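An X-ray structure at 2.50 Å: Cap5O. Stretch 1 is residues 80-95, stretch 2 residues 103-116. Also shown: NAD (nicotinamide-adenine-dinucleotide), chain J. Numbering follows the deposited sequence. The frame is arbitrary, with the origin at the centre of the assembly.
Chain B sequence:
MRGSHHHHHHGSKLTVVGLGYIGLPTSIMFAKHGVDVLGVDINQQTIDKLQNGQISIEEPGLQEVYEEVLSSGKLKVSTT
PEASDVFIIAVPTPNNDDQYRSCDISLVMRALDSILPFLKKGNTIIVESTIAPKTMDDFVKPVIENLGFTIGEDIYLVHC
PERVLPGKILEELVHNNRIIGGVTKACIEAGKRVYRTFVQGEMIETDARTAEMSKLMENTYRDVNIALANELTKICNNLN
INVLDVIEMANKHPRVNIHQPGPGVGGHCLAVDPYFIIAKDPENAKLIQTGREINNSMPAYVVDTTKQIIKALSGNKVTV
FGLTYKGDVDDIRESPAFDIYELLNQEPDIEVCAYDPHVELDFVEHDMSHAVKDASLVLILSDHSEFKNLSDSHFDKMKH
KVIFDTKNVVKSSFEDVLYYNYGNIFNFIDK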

ATOM      1  N   THR B  80     -15.203   4.967 -40.591  1.00 47.46           N
ATOM      2  CA  THR B  80     -16.447   5.645 -40.265  1.00 48.36           C
ATOM      3  C   THR B  80     -17.409   4.724 -39.490  1.00 53.89           C
ATOM      4  O   THR B  80     -17.614   3.579 -39.901  1.00 55.10           O
ATOM      5  CB  THR B  80     -17.088   6.136 -41.598  1.00 59.21           C
ATOM      6  OG1 THR B  80     -16.122   6.874 -42.354  1.00 59.41           O
ATOM      7  CG2 THR B  80     -18.334   6.978 -41.399  1.00 60.14           C
ATOM      8  N   PRO B  81     -18.081   5.212 -38.424  1.00 50.42           N
ATOM      9  CA  PRO B  81     -19.097   4.384 -37.773  1.00 50.51           C
ATOM     10  C   PRO B  81     -20.372   4.378 -38.624  1.00 55.85           C
ATOM     11  O   PRO B  81     -20.510   5.170 -39.553  1.00 54.48           O
ATOM     12  CB  PRO B  81     -19.343   5.100 -36.430  1.00 51.61           C
ATOM     13  CG  PRO B  81     -18.389   6.232 -36.383  1.00 56.15           C
ATOM     14  CD  PRO B  81     -18.011   6.538 -37.784  1.00 52.11           C
ATOM     15  N   GLU B  82     -21.287   3.474 -38.316  1.00 55.00           N
ATOM     16  CA  GLU B  82     -22.570   3.390 -39.010  1.00 56.36           C
ATOM     17  C   GLU B  82     -23.613   3.004 -37.947  1.00 62.81           C
ATOM     18  O   GLU B  82     -23.234   2.590 -36.846  1.00 62.83           O
ATOM     19  CB  GLU B  82     -22.535   2.361 -40.162  1.00 57.87           C
ATOM     20  CG  GLU B  82     -21.525   2.582 -41.285  1.00 69.33           C
ATOM     21  CD  GLU B  82     -21.265   1.403 -42.205  1.00 88.66           C
ATOM     22  OE1 GLU B  82     -21.583   0.260 -41.810  1.00 72.47           O
ATOM     23  OE2 GLU B  82     -20.662   1.611 -43.280  1.00 93.44           O
ATOM     24  N   ALA B  83     -24.909   3.170 -38.256  1.00 60.33           N
ATOM     25  CA  ALA B  83     -26.008   2.820 -37.347  1.00 60.12           C
ATOM     26  C   ALA B  83     -25.806   1.419 -36.793  1.00 61.72           C
ATOM     27  O   ALA B  83     -25.424   0.515 -37.539  1.00 62.14           O
ATOM     28  CB  ALA B  83     -27.342   2.905 -38.079  1.00 60.86           C
ATOM     29  N   SER B  84     -26.017   1.251 -35.486  1.00 56.65           N
ATOM     30  CA  SER B  84     -25.812  -0.021 -34.790  1.00 55.97           C
ATOM     31  C   SER B  84     -26.679  -0.135 -33.528  1.00 58.72           C
ATOM     32  O   SER B  84     -27.222   0.869 -33.059  1.00 57.43           O
ATOM     33  CB  SER B  84     -24.334  -0.166 -34.424  1.00 59.14           C
ATOM     34  OG  SER B  84     -24.051  -1.438 -33.866  1.00 65.59           O
ATOM     35  N   ASP B  85     -26.794  -1.353 -32.975  1.00 54.89           N
ATOM     36  CA  ASP B  85     -27.552  -1.588 -31.749  1.00 55.13           C
ATOM     37  C   ASP B  85     -26.671  -1.299 -30.535  1.00 59.15           C
ATOM     38  O   ASP B  85     -27.149  -0.759 -29.530  1.00 58.30           O
ATOM     39  CB  ASP B  85     -28.032  -3.052 -31.683  1.00 57.56           C
ATOM     40  CG  ASP B  85     -28.919  -3.513 -32.829  1.00 67.33           C
ATOM     41  OD1 ASP B  85     -29.852  -2.752 -33.213  1.00 67.70           O
ATOM     42  OD2 ASP B  85     -28.729  -4.647 -33.298  1.00 70.78           O
ATOM     43  N   VAL B  86     -25.379  -1.703 -30.625  1.00 54.60           N
ATOM     44  CA  VAL B  86     -24.382  -1.557 -29.568  1.00 53.23           C
ATOM     45  C   VAL B  86     -23.164  -0.863 -30.146  1.00 55.18           C
ATOM     46  O   VAL B  86     -22.743  -1.172 -31.262  1.00 54.35           O
ATOM     47  CB  VAL B  86     -23.981  -2.926 -28.941  1.00 56.55           C
ATOM     48  CG1 VAL B  86     -23.122  -2.741 -27.688  1.00 56.67           C
ATOM     49  CG2 VAL B  86     -25.190  -3.799 -28.637  1.00 55.92           C
ATOM     50  N   PHE B  87     -22.583   0.054 -29.362  1.00 49.99           N
ATOM     51  CA  PHE B  87     -21.339   0.734 -29.696  1.00 48.26           C
ATOM     52  C   PHE B  87     -20.364   0.537 -28.544  1.00 45.99           C
ATOM     53  O   PHE B  87     -20.711   0.779 -27.397  1.00 43.61           O
ATOM     54  CB  PHE B  87     -21.550   2.220 -29.936  1.00 50.56           C
ATOM     55  CG  PHE B  87     -22.433   2.586 -31.098  1.00 52.62           C
ATOM     56  CD1 PHE B  87     -21.888   2.841 -32.352  1.00 54.92           C
ATOM     57  CD2 PHE B  87     -23.807   2.739 -30.927  1.00 55.01           C
ATOM     58  CE1 PHE B  87     -22.705   3.231 -33.420  1.00 55.77           C
ATOM     59  CE2 PHE B  87     -24.628   3.108 -32.000  1.00 57.16           C
ATOM     60  CZ  PHE B  87     -24.071   3.363 -33.236  1.00 54.80           C
ATOM     61  N   ILE B  88     -19.161   0.054 -28.852  1.00 40.06           N
ATOM     62  CA  ILE B  88     -18.108  -0.148 -27.868  1.00 37.24           C
ATOM     63  C   ILE B  88     -16.934   0.786 -28.193  1.00 39.92           C
ATOM     64  O   ILE B  88     -16.327   0.649 -29.257  1.00 38.87           O
ATOM     65  CB  ILE B  88     -17.655  -1.636 -27.734  1.00 38.53           C
ATOM     66  CG1 ILE B  88     -18.823  -2.542 -27.297  1.00 37.62           C
ATOM     67  CG2 ILE B  88     -16.472  -1.733 -26.755  1.00 39.85           C
ATOM     68  CD1 ILE B  88     -18.559  -3.991 -27.239  1.00 35.04           C
ATOM     69  N   ILE B  89     -16.607   1.712 -27.267  1.00 35.20           N
ATOM     70  CA  ILE B  89     -15.454   2.598 -27.418  1.00 33.54           C
ATOM     71  C   ILE B  89     -14.266   1.908 -26.731  1.00 37.93           C
ATOM     72  O   ILE B  89     -14.304   1.657 -25.517  1.00 38.61           O
ATOM     73  CB  ILE B  89     -15.740   4.023 -26.891  1.00 35.24           C
ATOM     74  CG1 ILE B  89     -16.851   4.691 -27.736  1.00 35.84           C
ATOM     75  CG2 ILE B  89     -14.463   4.883 -26.848  1.00 33.73           C
ATOM     76  CD1 ILE B  89     -17.742   5.636 -26.987  1.00 36.34           C
ATOM     77  N   ALA B  90     -13.238   1.586 -27.528  1.00 33.10           N
ATOM     78  CA  ALA B  90     -12.001   0.916 -27.110  1.00 33.63           C
ATOM     79  C   ALA B  90     -10.783   1.663 -27.687  1.00 39.85           C
ATOM     80  O   ALA B  90      -9.813   1.037 -28.121  1.00 39.24           O
ATOM     81  CB  ALA B  90     -12.008  -0.524 -27.590  1.00 34.40           C
ATOM     82  N   VAL B  91     -10.847   3.009 -27.686  1.00 36.44           N
ATOM     83  CA  VAL B  91      -9.787   3.901 -28.165  1.00 36.21           C
ATOM     84  C   VAL B  91      -8.742   4.100 -27.025  1.00 41.68           C
ATOM     85  O   VAL B  91      -9.041   3.730 -25.882  1.00 42.09           O
ATOM     86  CB  VAL B  91     -10.350   5.248 -28.715  1.00 38.77           C
ATOM     87  CG1 VAL B  91     -11.362   5.018 -29.834  1.00 38.15           C
ATOM     88  CG2 VAL B  91     -10.958   6.087 -27.599  1.00 38.50           C
ATOM     89  N   PRO B  92      -7.535   4.667 -27.266  1.00 37.54           N
ATOM     90  CA  PRO B  92      -6.597   4.833 -26.145  1.00 38.41           C
ATOM     91  C   PRO B  92      -6.900   6.029 -25.242  1.00 43.51           C
ATOM     92  O   PRO B  92      -7.596   6.973 -25.627  1.00 43.00           O
ATOM     93  CB  PRO B  92      -5.226   4.971 -26.829  1.00 40.83           C
ATOM     94  CG  PRO B  92      -5.504   5.010 -28.312  1.00 44.16           C
ATOM     95  CD  PRO B  92      -6.961   5.178 -28.523  1.00 39.17           C
ATOM     96  N   THR B  93      -6.397   5.962 -24.017  1.00 41.49           N
ATOM     97  CA  THR B  93      -6.524   7.045 -23.036  1.00 42.33           C
ATOM     98  C   THR B  93      -5.106   7.428 -22.675  1.00 47.44           C
ATOM     99  O   THR B  93      -4.542   6.870 -21.737  1.00 46.63           O
ATOM    100  CB  THR B  93      -7.424   6.689 -21.859  1.00 45.75           C
ATOM    101  OG1 THR B  93      -6.864   5.570 -21.216  1.00 50.46           O
ATOM    102  CG2 THR B  93      -8.825   6.386 -22.290  1.00 45.26           C
ATOM    103  N   PRO B  94      -4.474   8.301 -23.500  1.00 46.53           N
ATOM    104  CA  PRO B  94      -3.070   8.665 -23.247  1.00 46.99           C
ATOM    105  C   PRO B  94      -2.844   9.357 -21.904  1.00 52.67           C
ATOM    106  O   PRO B  94      -3.798   9.765 -21.226  1.00 51.78           O
ATOM    107  CB  PRO B  94      -2.725   9.575 -24.437  1.00 48.84           C
ATOM    108  CG  PRO B  94      -3.809   9.355 -25.441  1.00 52.34           C
ATOM    109  CD  PRO B  94      -5.017   9.051 -24.654  1.00 47.73           C
ATOM    110  N   ASN B  95      -1.589   9.428 -21.476  1.00 51.78           N
ATOM    111  CA  ASN B  95      -1.338  10.091 -20.207  1.00 52.83           C
ATOM    112  C   ASN B  95      -1.130  11.576 -20.412  1.00 59.52           C
ATOM    113  O   ASN B  95      -0.466  12.001 -21.365  1.00 58.76           O
ATOM    114  CB  ASN B  95      -0.235   9.416 -19.398  1.00 54.81           C
ATOM    115  CG  ASN B  95      -0.806   8.576 -18.282  1.00 89.25           C
ATOM    116  OD1 ASN B  95      -0.747   7.337 -18.289  1.00 82.17           O
ATOM    117  ND2 ASN B  95      -1.421   9.239 -17.319  1.00 85.09           N
ATOM    118  N   CYS B 103      -5.669  10.342 -16.730  1.00 61.95           N
ATOM    119  CA  CYS B 103      -6.053   9.742 -18.002  1.00 61.26           C
ATOM    120  C   CYS B 103      -6.577  10.840 -18.900  1.00 57.52           C
ATOM    121  O   CYS B 103      -7.346  11.701 -18.449  1.00 56.40           O
ATOM    122  CB  CYS B 103      -7.118   8.668 -17.806  1.00 63.11           C
ATOM    123  SG  CYS B 103      -6.664   7.302 -16.702  1.00 68.04           S
ATOM    124  N   ASP B 104      -6.184  10.805 -20.165  1.00 49.25           N
ATOM    125  CA  ASP B 104      -6.696  11.757 -21.131  1.00 47.23           C
ATOM    126  C   ASP B 104      -7.941  11.137 -21.796  1.00 47.34           C
ATOM    127  O   ASP B 104      -7.819  10.120 -22.481  1.00 46.38           O
ATOM    128  CB  ASP B 104      -5.602  12.128 -22.145  1.00 48.91           C
ATOM    129  CG  ASP B 104      -5.999  13.153 -23.184  1.00 53.41           C
ATOM    130  OD1 ASP B 104      -5.346  13.195 -24.250  1.00 55.57           O
ATOM    131  OD2 ASP B 104      -6.976  13.899 -22.942  1.00 52.01           O
ATOM    132  N   ILE B 105      -9.142  11.728 -21.554  1.00 42.64           N
ATOM    133  CA  ILE B 105     -10.422  11.250 -22.106  1.00 41.72           C
ATOM    134  C   ILE B 105     -10.761  11.814 -23.491  1.00 44.84           C
ATOM    135  O   ILE B 105     -11.854  11.560 -23.995  1.00 44.24           O
ATOM    136  CB  ILE B 105     -11.604  11.430 -21.134  1.00 44.49           C
ATOM    137  CG1 ILE B 105     -11.893  12.922 -20.839  1.00 45.59           C
ATOM    138  CG2 ILE B 105     -11.556  10.489 -19.919  1.00 44.25           C
ATOM    139  CD1 ILE B 105     -13.326  13.274 -20.539  1.00 53.07           C
ATOM    140  N   SER B 106      -9.846  12.602 -24.083  1.00 42.13           N
ATOM    141  CA  SER B 106     -10.024  13.266 -25.384  1.00 41.67           C
ATOM    142  C   SER B 106     -10.342  12.346 -26.550  1.00 44.34           C
ATOM    143  O   SER B 106     -11.202  12.690 -27.349  1.00 44.19           O
ATOM    144  CB  SER B 106      -8.816  14.131 -25.712  1.00 46.27           C
ATOM    145  OG  SER B 106      -8.625  15.089 -24.688  1.00 60.03           O
ATOM    146  N   LEU B 107      -9.666  11.177 -26.657  1.00 40.96           N
ATOM    147  CA  LEU B 107      -9.928  10.246 -27.766  1.00 40.66           C
ATOM    148  C   LEU B 107     -11.267   9.546 -27.594  1.00 42.74           C
ATOM    149  O   LEU B 107     -11.931   9.238 -28.584  1.00 42.19           O
ATOM    150  CB  LEU B 107      -8.782   9.254 -28.027  1.00 41.20           C
ATOM    151  CG  LEU B 107      -7.335   9.804 -28.033  1.00 47.36           C
ATOM    152  CD1 LEU B 107      -6.372   8.747 -28.472  1.00 47.81           C
ATOM    153  CD2 LEU B 107      -7.171  10.951 -28.975  1.00 52.51           C
ATOM    154  N   VAL B 108     -11.680   9.347 -26.331  1.00 36.92           N
ATOM    155  CA  VAL B 108     -12.973   8.770 -25.947  1.00 35.50           C
ATOM    156  C   VAL B 108     -14.114   9.750 -26.314  1.00 38.52           C
ATOM    157  O   VAL B 108     -15.171   9.329 -26.755  1.00 37.11           O
ATOM    158  CB  VAL B 108     -12.994   8.420 -24.438  1.00 37.85           C
ATOM    159  CG1 VAL B 108     -14.312   7.767 -24.047  1.00 38.03           C
ATOM    160  CG2 VAL B 108     -11.825   7.531 -24.068  1.00 37.03           C
ATOM    161  N   MET B 109     -13.897  11.041 -26.104  1.00 38.25           N
ATOM    162  CA  MET B 109     -14.874  12.068 -26.411  1.00 40.25           C
ATOM    163  C   MET B 109     -14.955  12.308 -27.926  1.00 47.08           C
ATOM    164  O   MET B 109     -16.054  12.416 -28.468  1.00 47.68           O
ATOM    165  CB  MET B 109     -14.631  13.331 -25.581  1.00 43.44           C
ATOM    166  CG  MET B 109     -14.825  13.118 -24.073  1.00 49.02           C
ATOM    167  SD  MET B 109     -16.400  12.347 -23.618  1.00 55.25           S
ATOM    168  CE  MET B 109     -15.882  11.267 -22.481  1.00 52.42           C
ATOM    169  N   ARG B 110     -13.800  12.268 -28.622  1.00 44.27           N
ATOM    170  CA  ARG B 110     -13.743  12.355 -30.086  1.00 43.53           C
ATOM    171  C   ARG B 110     -14.488  11.160 -30.675  1.00 46.32           C
ATOM    172  O   ARG B 110     -15.302  11.347 -31.572  1.00 47.72           O
ATOM    173  CB  ARG B 110     -12.285  12.340 -30.563  1.00 41.01           C
ATOM    174  CG  ARG B 110     -11.836  13.618 -31.219  1.00 36.43           C
ATOM    175  CD  ARG B 110     -10.330  13.649 -31.421  1.00 40.88           C
ATOM    176  NE  ARG B 110      -9.637  14.292 -30.302  1.00 50.74           N
ATOM    177  CZ  ARG B 110      -8.321  14.262 -30.114  1.00 70.84           C
ATOM    178  NH1 ARG B 110      -7.538  13.602 -30.956  1.00 62.37           N
ATOM    179  NH2 ARG B 110      -7.780  14.881 -29.073  1.00 57.03           N
ATOM    180  N   ALA B 111     -14.235   9.936 -30.126  1.00 41.01           N
ATOM    181  CA  ALA B 111     -14.894   8.695 -30.512  1.00 40.85           C
ATOM    182  C   ALA B 111     -16.388   8.742 -30.200  1.00 46.14           C
ATOM    183  O   ALA B 111     -17.177   8.163 -30.949  1.00 45.06           O
ATOM    184  CB  ALA B 111     -14.255   7.512 -29.808  1.00 41.59           C
ATOM    185  N   LEU B 112     -16.780   9.420 -29.088  1.00 44.37           N
ATOM    186  CA  LEU B 112     -18.189   9.583 -28.741  1.00 43.98           C
ATOM    187  C   LEU B 112     -18.886  10.451 -29.799  1.00 50.52           C
ATOM    188  O   LEU B 112     -19.967  10.077 -30.256  1.00 50.72           O
ATOM    189  CB  LEU B 112     -18.401  10.123 -27.313  1.00 43.28           C
ATOM    190  CG  LEU B 112     -19.876  10.184 -26.797  1.00 47.56           C
ATOM    191  CD1 LEU B 112     -20.553   8.805 -26.778  1.00 46.56           C
ATOM    192  CD2 LEU B 112     -19.963  10.855 -25.431  1.00 50.09           C
ATOM    193  N   ASP B 113     -18.221  11.537 -30.259  1.00 49.09           N
ATOM    194  CA  ASP B 113     -18.754  12.438 -31.293  1.00 49.97           C
ATOM    195  C   ASP B 113     -18.944  11.791 -32.671  1.00 56.75           C
ATOM    196  O   ASP B 113     -19.807  12.244 -33.429  1.00 58.24           O
ATOM    197  CB  ASP B 113     -17.934  13.725 -31.415  1.00 51.47           C
ATOM    198  CG  ASP B 113     -18.040  14.674 -30.250  1.00 67.47           C
ATOM    199  OD1 ASP B 113     -17.044  15.374 -29.965  1.00 70.54           O
ATOM    200  OD2 ASP B 113     -19.120  14.723 -29.617  1.00 77.00           O
ATOM    201  N   SER B 114     -18.154  10.744 -32.997  1.00 53.22           N
ATOM    202  CA  SER B 114     -18.234   9.999 -34.270  1.00 52.77           C
ATOM    203  C   SER B 114     -19.487   9.111 -34.329  1.00 56.52           C
ATOM    204  O   SER B 114     -20.021   8.842 -35.405  1.00 56.55           O
ATOM    205  CB  SER B 114     -16.982   9.142 -34.464  1.00 56.39           C
ATOM    206  OG  SER B 114     -17.046   7.891 -33.792  1.00 65.35           O
ATOM    207  N   ILE B 115     -19.936   8.668 -33.151  1.00 52.53           N
ATOM    208  CA  ILE B 115     -21.056   7.776 -32.884  1.00 51.64           C
ATOM    209  C   ILE B 115     -22.415   8.508 -32.850  1.00 54.57           C
ATOM    210  O   ILE B 115     -23.412   7.958 -33.311  1.00 52.73           O
ATOM    211  CB  ILE B 115     -20.682   7.046 -31.561  1.00 54.51           C
ATOM    212  CG1 ILE B 115     -20.033   5.693 -31.852  1.00 55.33           C
ATOM    213  CG2 ILE B 115     -21.770   7.005 -30.456  1.00 53.67           C
ATOM    214  CD1 ILE B 115     -19.420   5.026 -30.623  1.00 67.34           C
ATOM    215  N   LEU B 116     -22.436   9.736 -32.292  1.00 52.14           N
ATOM    216  CA  LEU B 116     -23.612  10.588 -32.098  1.00 51.65           C
ATOM    217  C   LEU B 116     -24.579  10.707 -33.289  1.00 58.70           C
ATOM    218  O   LEU B 116     -25.770  10.461 -33.075  1.00 58.78           O
ATOM    219  CB  LEU B 116     -23.216  11.978 -31.589  1.00 50.88           C
ATOM    220  CG  LEU B 116     -22.555  12.104 -30.228  1.00 54.66           C
ATOM    221  CD1 LEU B 116     -22.452  13.548 -29.836  1.00 53.68           C
ATOM    222  CD2 LEU B 116     -23.275  11.278 -29.146  1.00 56.74           C
TER
HETATM  223  PA  NAD J 500      -4.159   0.744 -28.968  1.00 39.00           P
HETATM  224  O1A NAD J 500      -3.315   1.934 -29.201  1.00 39.55           O
HETATM  225  O2A NAD J 500      -3.434  -0.510 -29.262  1.00 40.31           O
HETATM  226  O5B NAD J 500      -5.464   0.851 -29.902  1.00 39.42           O
HETATM  227  C5B NAD J 500      -6.181   2.048 -30.042  1.00 35.96           C
HETATM  228  C4B NAD J 500      -6.704   2.099 -31.458  1.00 34.92           C
HETATM  229  O4B NAD J 500      -7.789   3.000 -31.522  1.00 33.45           O
HETATM  230  C3B NAD J 500      -5.649   2.553 -32.475  1.00 38.63           C
HETATM  231  O3B NAD J 500      -5.681   1.686 -33.603  1.00 37.86           O
HETATM  232  C2B NAD J 500      -6.167   3.920 -32.904  1.00 38.32           C
HETATM  233  O2B NAD J 500      -5.830   4.262 -34.233  1.00 37.14           O
HETATM  234  C1B NAD J 500      -7.666   3.779 -32.704  1.00 36.66           C
HETATM  235  N9A NAD J 500      -8.302   5.092 -32.520  1.00 38.19           N
HETATM  236  C8A NAD J 500      -7.790   6.153 -31.805  1.00 40.20           C
HETATM  237  N7A NAD J 500      -8.714   7.140 -31.771  1.00 38.90           N
HETATM  238  C5A NAD J 500      -9.800   6.718 -32.464  1.00 39.76           C
HETATM  239  C6A NAD J 500     -11.015   7.339 -32.757  1.00 41.52           C
HETATM  240  N6A NAD J 500     -11.228   8.578 -32.300  1.00 42.49           N
HETATM  241  N1A NAD J 500     -11.970   6.652 -33.503  1.00 37.22           N
HETATM  242  C2A NAD J 500     -11.724   5.361 -33.941  1.00 33.76           C
HETATM  243  N3A NAD J 500     -10.518   4.753 -33.651  1.00 35.75           N
HETATM  244  C4A NAD J 500      -9.571   5.421 -32.924  1.00 37.47           C
HETATM  245  O3  NAD J 500      -4.720   0.800 -27.450  1.00 45.53           O
HETATM  246  PN  NAD J 500      -5.246  -0.485 -26.644  1.00 46.36           P
HETATM  247  O1N NAD J 500      -4.061  -1.171 -26.070  1.00 51.18           O
HETATM  248  O2N NAD J 500      -6.216  -1.235 -27.482  1.00 45.63           O
HETATM  249  O5D NAD J 500      -6.009   0.166 -25.416  1.00 51.08           O
HETATM  250  C5D NAD J 500      -6.883   1.252 -25.581  1.00 58.41           C
HETATM  251  C4D NAD J 500      -7.240   1.774 -24.194  1.00 65.77           C
HETATM  252  O4D NAD J 500      -7.879   0.758 -23.436  1.00 69.99           O
HETATM  253  C3D NAD J 500      -6.030   2.134 -23.331  1.00 66.66           C
HETATM  254  O3D NAD J 500      -5.369   3.345 -23.648  1.00 69.41           O
HETATM  255  C2D NAD J 500      -6.685   2.162 -21.973  1.00 65.08           C
HETATM  256  O2D NAD J 500      -7.578   3.245 -21.928  1.00 61.08           O
HETATM  257  C1D NAD J 500      -7.565   0.925 -22.060  1.00 70.12           C
HETATM  258  N1N NAD J 500      -6.794  -0.200 -21.483  1.00 73.05           N
HETATM  259  C2N NAD J 500      -6.051  -1.058 -22.262  1.00 74.66           C
HETATM  260  C3N NAD J 500      -5.312  -2.086 -21.656  1.00 78.16           C
HETATM  261  C7N NAD J 500      -4.862  -3.273 -22.462  1.00 79.86           C
HETATM  262  O7N NAD J 500      -5.065  -4.559 -21.907  1.00 79.40           O
HETATM  263  N7N NAD J 500      -4.267  -3.092 -23.648  1.00 79.98           N
HETATM  264  C4N NAD J 500      -5.307  -2.209 -20.259  1.00 78.98           C
HETATM  265  C5N NAD J 500      -6.029  -1.314 -19.472  1.00 78.38           C
HETATM  266  C6N NAD J 500      -6.755  -0.304 -20.108  1.00 76.03           C
HETATM  267  O   HOH W   1      -8.907   9.211 -24.619  1.00 50.43           O

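Ile-89 sits at the centre of the contact and touches four residues of the other stretch. Ile-89 CG2 lies 4.0 Å from both Val-108 CG1 and Ala-111 CB, Ile-89 CD1 is 4.2 Å from Leu-112 CD1, and Ile-89 CG1 is 3.9 Å from Ile-115 CD1. Around it, a short strand, 86-89, and the loop that follows pack against a helix; strand and helix run nearly antiparallel, at 158°, with their axes 9.6 Å apart at their closest. Directions alternate along the strand and just past it: Phe-87, Ile-89 and Val-91 point toward the helix, while Ile-88 and Ala-90 between them point away. The CB of Ala-111 is touched by two residues: Ile-89, and Val-91, whose CG1 lies 3.8 Å from it. Val-91 also presses on the backbone, its CG2 3.4 Å from Leu-107 O.

Toward one end, Phe-87 CD1 meets Ile-115 CG1 at 3.4 Å, obliquely to the ring, and beyond it Pro-81 CG rests 3.2 Å from Ser-114 O. Ser-114 OG lies 3.4 Å from Pro-81 CG and donates to Ala-111 O at 2.9 Å.

Toward the other end, Leu-107 CD1 reaches two prolines, 3.6 Å from Pro-92 CD and 4.0 Å from Pro-94 CG. Here the chemistry turns polar. Water 1 bridges the stretches, its O donating to Pro-92 O (2.8 Å) and Asp-104 O (2.6 Å). Asp-104 N donates to Pro-94 O at 2.8 Å, the one direct hydrogen bond across the contact, beside the single bridge of Asn-95 with Cys-103. The side chain of Asp-104 serves the start of the helix that follows: Asp-104 OD2 accepts a weak capping bond from Ser-106 N at 3.3 Å and a hydrogen bond from Ser-106 OG at 2.7 Å. Thr-93 divides its atoms, CG2 packing 3.7 Å from Val-108 CG2 while its N donates to NAD O3D at 2.8 Å.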